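Local coordinates for protein adenosylmethionine-8-amino-7-oxononanoate aminotransferase (Methanocaldococcus jannaschii, PDB 6ZHK) that probably catalyses the pyridoxal-phosphate-dependent transfer of an amino group from S-adenosyl-L-methionine to 8-amino-7-oxononanoate in biotin biosynthesis, at residues D57-S60 with S61-C64; G94-P97 with S98-A102; R431-N435 with V436-V440. One frame throughout, in Å; residues are numbered along the deposited sequence.

Interaction 1: residues D57-S60 with S61-C64; sequences DAVS and SIWC
The indole of Trp-63 is met at its edge, near the ring plane, by the carbonyl oxygen of Val-59, which lies 3.4 Å from Trp-63 CD1. The other flat group, the carboxylate of Asp-57, uses both oxygens on Ser-61. Asp-57 OD1 accepts from Ser-61 N at 2.7 Å and Asp-57 OD2 from Ser-61 OG at 2.6 Å, each on the syn side and each about 20° out of the carboxylate plane. Two donors from one residue therefore fix the rotation of the group, and with CG anti to the backbone N (chi1 -169°) the carboxylate reaches past the type I turn from Asp-57 to Ser-60 to meet Ser-61. His-69 also bonds to OD2, so that oxygen is gripped twice.

Ser-60 to Trp-63 all have positive phi (53° to 79°), while Trp-63 N bonds to Val-59 O at 2.8 Å and Cys-64 N to Ser-60 O at 3.1 Å. Positive phi with i to i+4 bonds identifies a short left-handed helical turn.

Ile-62 O accepts a hydrogen bond from Lys-301 NZ, the predicted cofactor lysine, which places the turn beside the probable active site. The turn follows strand 54-57, with strand 428-429 packed on Val-59 and Ile-62 through Tyr-429 and strand 46-49 on Ser-61 through Leu-47; His-87 and Thr-89 of the second subunit touch Ser-61 and Ile-62.

Interaction 2: residues G94-P97 with S98-A102; sequences GNVP and SILLA
Asn-95 and Ser-98 share a first torsion: in each (chi1 69° and 74°) the side chain stands between its own backbone N and carbonyl carbon, and this brings Asn-95 OD1 and Ser-98 OG to 3.0 Å. Asn-95 is the N-cap of helix 96-108. Its OD1 accepts from Ser-98 N at 3.0 Å, the donor lying nearly in line with the amide C=O (173°).

Ser-98 OG also lies 3.1 Å from Asn-95 O. A water accepts from Asn-95 N at 2.9 Å and donates to Ser-98 OG at 2.8 Å, so Asn-95 N reaches that hydroxyl by way of a water, where a true capping box would have a direct bond. The first helical turn then takes over: Leu-100 N bonds to Val-96 O, and Val-96 CG1 lies alongside Leu-100 CD1 at 3.9 Å.

Asn-95 ND2 gives a hydrogen bond to Gly-341 O, evidence that the amide is turned with its oxygen to the helix. A neutral cap thus satisfies an N-H of the first turn, and the partial positive charge at this helix end would probably favour the carbonyl oxygen there.

Interaction 3: residues R431-N435 with V436-V440; sequences RPIGN and VIILV
Val-436 opens the second segment by pairing with Ile-433. Its N donates to Ile-433 O at 2.8 Å, from above the carbonyl plane (38° out of it), while its own O receives Ile-433 N at 2.9 Å in the carbonyl plane. These two bonds define an antiparallel hydrogen-bonded pair. Val-436 CB also rests 3.4 Å from Ile-433 O, and Val-436 O comes within 3.3 Å of Pro-432 CA.

Ile-437 points away from 431-435, its side chain packing on Val-419 and Leu-457 of flanking helices and its backbone bonded to Ile-397 of strand 394-399. The next residue, Ile-438, turns back: its CB sits 3.4 Å from Arg-431 O, and its CG1, anti to its carbonyl carbon, reaches Ile-433 CG1 at 3.9 Å, with the two side chains crossing at a slant and Trp-63 packed on both. Leu-439 then bonds through its backbone to Val-395.

Gly-434, at positive phi (45°), occupies the second position of a type II' turn closing a single antiparallel bridge, as at the tip of a two-residue beta hairpin. Arg-431, just before it, bonds to Tyr-25 O; Tyr-25 is predicted to take part in substrate recognition.

In the fold
Along the chain the contacts come in series, interaction 1, then 2, then 3, all within the class-III aminotransferase fold. Interactions 1 and 3 have centres about 11 Å apart and touch: Ser-60 OG lies 2.7 Å from Val-440 O, and Ala-58 O 2.9 Å from Val-440 N, both probable hydrogen bonds. The turn after strand 54-57 is thereby joined to Val-440, just past strand 436-439; the predicted cofactor lysine lies beside the 61-64 end of interaction 1. Interaction 2, at the start of helix 96-108, stands apart, its centre about 28 Å from that of interaction 1 and 37 Å from that of interaction 3. There Gly-94 and Asn-95 pair with a parallel strand of the second subunit, tying that region to the dimer interface.

Interaction 1: residues D57-S60 with S61-C64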
loop_
_atom_site.group_PDB
_atom_site.type_symbol
_atom_site.label_atom_id
_atom_site.label_comp_id
_atom_site.label_asym_id
_atom_site.label_seq_id
_atom_site.Cartn_x
_atom_site.Cartn_y
_atom_site.Cartn_z
ATOM N N ASP A 57 -25.155 -0.432 -4.058
ATOM C CA ASP A 57 -23.725 -0.531 -4.383
ATOM C C ASP A 57 -23.461 -1.824 -5.174
ATOM O O ASP A 57 -23.001 -2.830 -4.645
ATOM C CB ASP A 57 -22.937 -0.486 -3.086
ATOM C CG ASP A 57 -21.425 -0.316 -3.263
ATOM O OD1 ASP A 57 -20.932 -0.351 -4.425
ATOM O OD2 ASP A 57 -20.781 -0.175 -2.230
ATOM N N ALA A 58 -23.767 -1.772 -6.459
ATOM C CA ALA A 58 -23.848 -2.971 -7.285
ATOM C C ALA A 58 -22.432 -3.442 -7.653
ATOM O O ALA A 58 -22.308 -4.578 -8.097
ATOM C CB ALA A 58 -24.668 -2.656 -8.532
ATOM N N VAL A 59 -21.399 -2.617 -7.373
ATOM C CA VAL A 59 -20.012 -3.043 -7.565
ATOM C C VAL A 59 -19.250 -3.158 -6.237
ATOM O O VAL A 59 -17.996 -3.240 -6.214
ATOM C CB VAL A 59 -19.270 -2.201 -8.620
ATOM C CG1 VAL A 59 -19.767 -2.462 -10.053
ATOM C CG2 VAL A 59 -19.253 -0.685 -8.295
ATOM N N SER A 60 -19.979 -3.082 -5.122
ATOM C CA SER A 60 -19.371 -3.232 -3.803
ATOM C C SER A 60 -18.210 -2.288 -3.594
ATOM O O SER A 60 -17.215 -2.690 -3.007
ATOM C CB SER A 60 -18.928 -4.664 -3.606
ATOM O OG SER A 60 -20.077 -5.491 -3.506
ATOM N N SER A 61 -18.376 -1.004 -3.978
ATOM C CA SER A 61 -17.303 -0.024 -3.747
ATOM C C SER A 61 -15.965 -0.540 -4.329
ATOM O O SER A 61 -14.894 -0.352 -3.735
ATOM C CB SER A 61 -17.200 0.468 -2.304
ATOM O OG SER A 61 -18.467 0.964 -1.812
ATOM N N ILE A 62 -16.076 -1.130 -5.540
ATOM C CA ILE A 62 -14.952 -1.659 -6.311
ATOM C C ILE A 62 -14.442 -2.943 -5.625
ATOM O O ILE A 62 -13.214 -3.137 -5.379
ATOM C CB ILE A 62 -13.852 -0.615 -6.632
ATOM C CG1 ILE A 62 -14.372 0.810 -6.873
ATOM C CG2 ILE A 62 -12.910 -1.115 -7.765
ATOM C CD1 ILE A 62 -15.228 0.961 -8.112
ATOM N N TRP A 63 -15.419 -3.828 -5.336
ATOM C CA TRP A 63 -15.196 -5.264 -5.223
ATOM C C TRP A 63 -14.566 -5.566 -3.855
ATOM O O TRP A 63 -13.927 -6.617 -3.703
ATOM C CB TRP A 63 -14.309 -5.831 -6.366
ATOM C CG TRP A 63 -14.549 -5.336 -7.770
ATOM C CD1 TRP A 63 -15.596 -4.612 -8.251
ATOM C CD2 TRP A 63 -13.647 -5.505 -8.890
ATOM N NE1 TRP A 63 -15.420 -4.327 -9.592
ATOM C CE2 TRP A 63 -14.218 -4.830 -10.000
ATOM C CE3 TRP A 63 -12.401 -6.125 -9.049
ATOM C CZ2 TRP A 63 -13.591 -4.802 -11.245
ATOM C CZ3 TRP A 63 -11.776 -6.095 -10.278
ATOM C CH2 TRP A 63 -12.393 -5.480 -11.374
ATOM N N CYS A 64 -14.831 -4.714 -2.867
ATOM C CA CYS A 64 -14.383 -4.976 -1.494
ATOM C C CYS A 64 -15.509 -5.092 -0.455
ATOM O O CYS A 64 -15.286 -5.642 0.640
ATOM C CB CYS A 64 -13.355 -3.937 -1.050
ATOM S SG CYS A 64 -14.056 -2.269 -0.903
#

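Interaction 2: residues G94-P97 with S98-A102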
loop_
_atom_site.group_PDB
_atom_site.type_symbol
_atom_site.label_atom_id
_atom_site.label_comp_id
_atom_site.label_asym_id
_atom_site.label_seq_id
_atom_site.Cartn_x
_atom_site.Cartn_y
_atom_site.Cartn_z
ATOM N N GLY A 94 5.236 -7.726 18.283
ATOM C CA GLY A 94 3.940 -8.200 17.864
ATOM C C GLY A 94 2.796 -7.371 18.446
ATOM O O GLY A 94 3.014 -6.472 19.297
ATOM N N ASN A 95 1.585 -7.658 17.950
ATOM C CA ASN A 95 0.406 -7.051 18.577
ATOM C C ASN A 95 -0.701 -8.088 18.638
ATOM O O ASN A 95 -0.687 -9.041 17.863
ATOM C CB ASN A 95 0.004 -5.697 17.994
ATOM C CG ASN A 95 -0.553 -5.783 16.583
ATOM O OD1 ASN A 95 -1.389 -6.626 16.310
ATOM N ND2 ASN A 95 -0.159 -4.882 15.699
ATOM N N VAL A 96 -1.688 -7.871 19.531
ATOM C CA VAL A 96 -2.641 -8.962 19.760
ATOM C C VAL A 96 -3.523 -9.251 18.551
ATOM O O VAL A 96 -3.720 -10.418 18.203
ATOM C CB VAL A 96 -3.488 -8.747 21.028
ATOM C CG1 VAL A 96 -4.504 -9.879 21.207
ATOM C CG2 VAL A 96 -2.560 -8.591 22.252
ATOM N N PRO A 97 -4.222 -8.256 17.969
ATOM C CA PRO A 97 -5.159 -8.502 16.873
ATOM C C PRO A 97 -4.489 -9.193 15.684
ATOM O O PRO A 97 -5.052 -10.146 15.105
ATOM C CB PRO A 97 -5.580 -7.055 16.516
ATOM C CG PRO A 97 -5.459 -6.312 17.811
ATOM C CD PRO A 97 -4.143 -6.827 18.343
ATOM N N SER A 98 -3.243 -8.786 15.361
ATOM C CA SER A 98 -2.584 -9.392 14.208
ATOM C C SER A 98 -2.327 -10.881 14.480
ATOM O O SER A 98 -2.371 -11.687 13.555
ATOM C CB SER A 98 -1.277 -8.651 13.877
ATOM O OG SER A 98 -0.297 -8.978 14.824
ATOM N N ILE A 99 -2.071 -11.246 15.762
ATOM C CA ILE A 99 -1.766 -12.633 16.095
ATOM C C ILE A 99 -3.040 -13.446 15.948
ATOM O O ILE A 99 -3.003 -14.574 15.419
ATOM C CB ILE A 99 -1.147 -12.765 17.512
ATOM C CG1 ILE A 99 0.239 -12.105 17.559
ATOM C CG2 ILE A 99 -1.031 -14.236 17.904
ATOM C CD1 ILE A 99 0.735 -11.727 18.952
ATOM N N LEU A 100 -4.142 -12.954 16.546
ATOM C CA LEU A 100 -5.395 -13.710 16.466
ATOM C C LEU A 100 -5.841 -13.865 15.006
ATOM O O LEU A 100 -6.299 -14.910 14.558
ATOM C CB LEU A 100 -6.472 -12.972 17.266
ATOM C CG LEU A 100 -6.178 -12.735 18.750
ATOM C CD1 LEU A 100 -7.305 -11.946 19.403
ATOM C CD2 LEU A 100 -6.041 -14.082 19.456
ATOM N N LEU A 101 -5.712 -12.781 14.240
ATOM C CA LEU A 101 -6.093 -12.839 12.845
ATOM C C LEU A 101 -5.182 -13.783 12.043
ATOM O O LEU A 101 -5.688 -14.499 11.134
ATOM C CB LEU A 101 -5.988 -11.412 12.273
ATOM C CG LEU A 101 -6.295 -11.372 10.774
ATOM C CD1 LEU A 101 -7.720 -11.922 10.488
ATOM C CD2 LEU A 101 -6.183 -9.923 10.287
ATOM N N ALA A 102 -3.872 -13.850 12.371
ATOM C CA ALA A 102 -2.993 -14.679 11.531
ATOM C C ALA A 102 -3.412 -16.146 11.734
ATOM O O ALA A 102 -3.463 -16.919 10.803
ATOM C CB ALA A 102 -1.512 -14.480 11.842
HETATM O O HOH W 1 2.162 -9.724 15.959
#

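Interaction 3: residues R431-N435 with V436-V440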
loop_
_atom_site.group_PDB
_atom_site.type_symbol
_atom_site.label_atom_id
_atom_site.label_comp_id
_atom_site.label_asym_id
_atom_site.label_seq_id
_atom_site.Cartn_x
_atom_site.Cartn_y
_atom_site.Cartn_z
ATOM N N ARG A 431 -19.900 0.671 -11.789
ATOM C CA ARG A 431 -18.733 1.140 -12.539
ATOM C C ARG A 431 -18.357 0.107 -13.597
ATOM O O ARG A 431 -18.029 -1.024 -13.252
ATOM C CB ARG A 431 -17.495 1.393 -11.654
ATOM C CG ARG A 431 -16.332 1.985 -12.442
ATOM C CD ARG A 431 -15.159 2.292 -11.523
ATOM N NE ARG A 431 -13.957 2.706 -12.234
ATOM C CZ ARG A 431 -13.663 3.972 -12.551
ATOM N NH1 ARG A 431 -14.507 4.981 -12.280
ATOM N NH2 ARG A 431 -12.524 4.199 -13.166
ATOM N N PRO A 432 -18.327 0.472 -14.903
ATOM C CA PRO A 432 -17.990 -0.493 -15.937
ATOM C C PRO A 432 -16.492 -0.492 -16.202
ATOM O O PRO A 432 -15.747 0.361 -15.702
ATOM C CB PRO A 432 -18.770 0.135 -17.103
ATOM C CG PRO A 432 -18.456 1.644 -16.952
ATOM C CD PRO A 432 -18.597 1.821 -15.437
ATOM N N ILE A 433 -16.035 -1.460 -16.994
ATOM C CA ILE A 433 -14.703 -1.360 -17.568
ATOM C C ILE A 433 -14.878 -1.449 -19.078
ATOM O O ILE A 433 -15.319 -2.487 -19.547
ATOM C CB ILE A 433 -13.764 -2.469 -17.040
ATOM C CG1 ILE A 433 -13.685 -2.419 -15.504
ATOM C CG2 ILE A 433 -12.382 -2.313 -17.717
ATOM C CD1 ILE A 433 -12.965 -3.561 -14.871
ATOM N N GLY A 434 -14.581 -0.334 -19.784
ATOM C CA GLY A 434 -14.851 -0.185 -21.220
ATOM C C GLY A 434 -16.246 -0.672 -21.588
ATOM O O GLY A 434 -17.235 -0.175 -21.028
ATOM N N ASN A 435 -16.334 -1.701 -22.434
ATOM C CA ASN A 435 -17.652 -2.127 -22.901
ATOM C C ASN A 435 -18.292 -3.139 -21.973
ATOM O O ASN A 435 -19.272 -3.748 -22.358
ATOM C CB ASN A 435 -17.607 -2.753 -24.292
ATOM C CG ASN A 435 -17.233 -1.701 -25.297
ATOM O OD1 ASN A 435 -17.700 -0.572 -25.189
ATOM N ND2 ASN A 435 -16.313 -2.029 -26.198
ATOM N N VAL A 436 -17.661 -3.436 -20.828
ATOM C CA VAL A 436 -18.185 -4.465 -19.952
ATOM C C VAL A 436 -18.873 -3.806 -18.756
ATOM O O VAL A 436 -18.234 -3.088 -17.954
ATOM C CB VAL A 436 -17.081 -5.439 -19.473
ATOM C CG1 VAL A 436 -17.706 -6.597 -18.706
ATOM C CG2 VAL A 436 -16.217 -5.962 -20.621
ATOM N N ILE A 437 -20.164 -4.094 -18.614
ATOM C CA ILE A 437 -20.900 -3.762 -17.403
ATOM C C ILE A 437 -20.380 -4.717 -16.334
ATOM O O ILE A 437 -20.421 -5.931 -16.534
ATOM C CB ILE A 437 -22.429 -3.927 -17.610
ATOM C CG1 ILE A 437 -22.986 -2.910 -18.614
ATOM C CG2 ILE A 437 -23.228 -3.829 -16.308
ATOM C CD1 ILE A 437 -24.276 -3.396 -19.317
ATOM N N ILE A 438 -20.021 -4.188 -15.157
ATOM C CA ILE A 438 -19.499 -5.038 -14.095
ATOM C C ILE A 438 -20.553 -5.083 -12.980
ATOM O O ILE A 438 -21.032 -4.046 -12.535
ATOM C CB ILE A 438 -18.172 -4.453 -13.533
ATOM C CG1 ILE A 438 -17.058 -4.243 -14.580
ATOM C CG2 ILE A 438 -17.715 -5.290 -12.315
ATOM C CD1 ILE A 438 -16.490 -5.505 -15.216
ATOM N N LEU A 439 -20.896 -6.282 -12.519
ATOM C CA LEU A 439 -21.721 -6.477 -11.330
ATOM C C LEU A 439 -20.922 -7.300 -10.329
ATOM O O LEU A 439 -20.627 -8.471 -10.586
ATOM C CB LEU A 439 -22.962 -7.291 -11.740
ATOM C CG LEU A 439 -23.892 -6.618 -12.757
ATOM C CD1 LEU A 439 -25.131 -7.493 -12.992
ATOM C CD2 LEU A 439 -24.291 -5.193 -12.324
ATOM N N VAL A 440 -20.578 -6.659 -9.202
ATOM C CA VAL A 440 -19.939 -7.375 -8.095
ATOM C C VAL A 440 -20.695 -6.950 -6.848
ATOM O O VAL A 440 -20.275 -6.037 -6.143
ATOM C CB VAL A 440 -18.412 -7.096 -8.004
ATOM C CG1 VAL A 440 -17.734 -7.847 -6.803
ATOM C CG2 VAL A 440 -17.778 -7.492 -9.312
#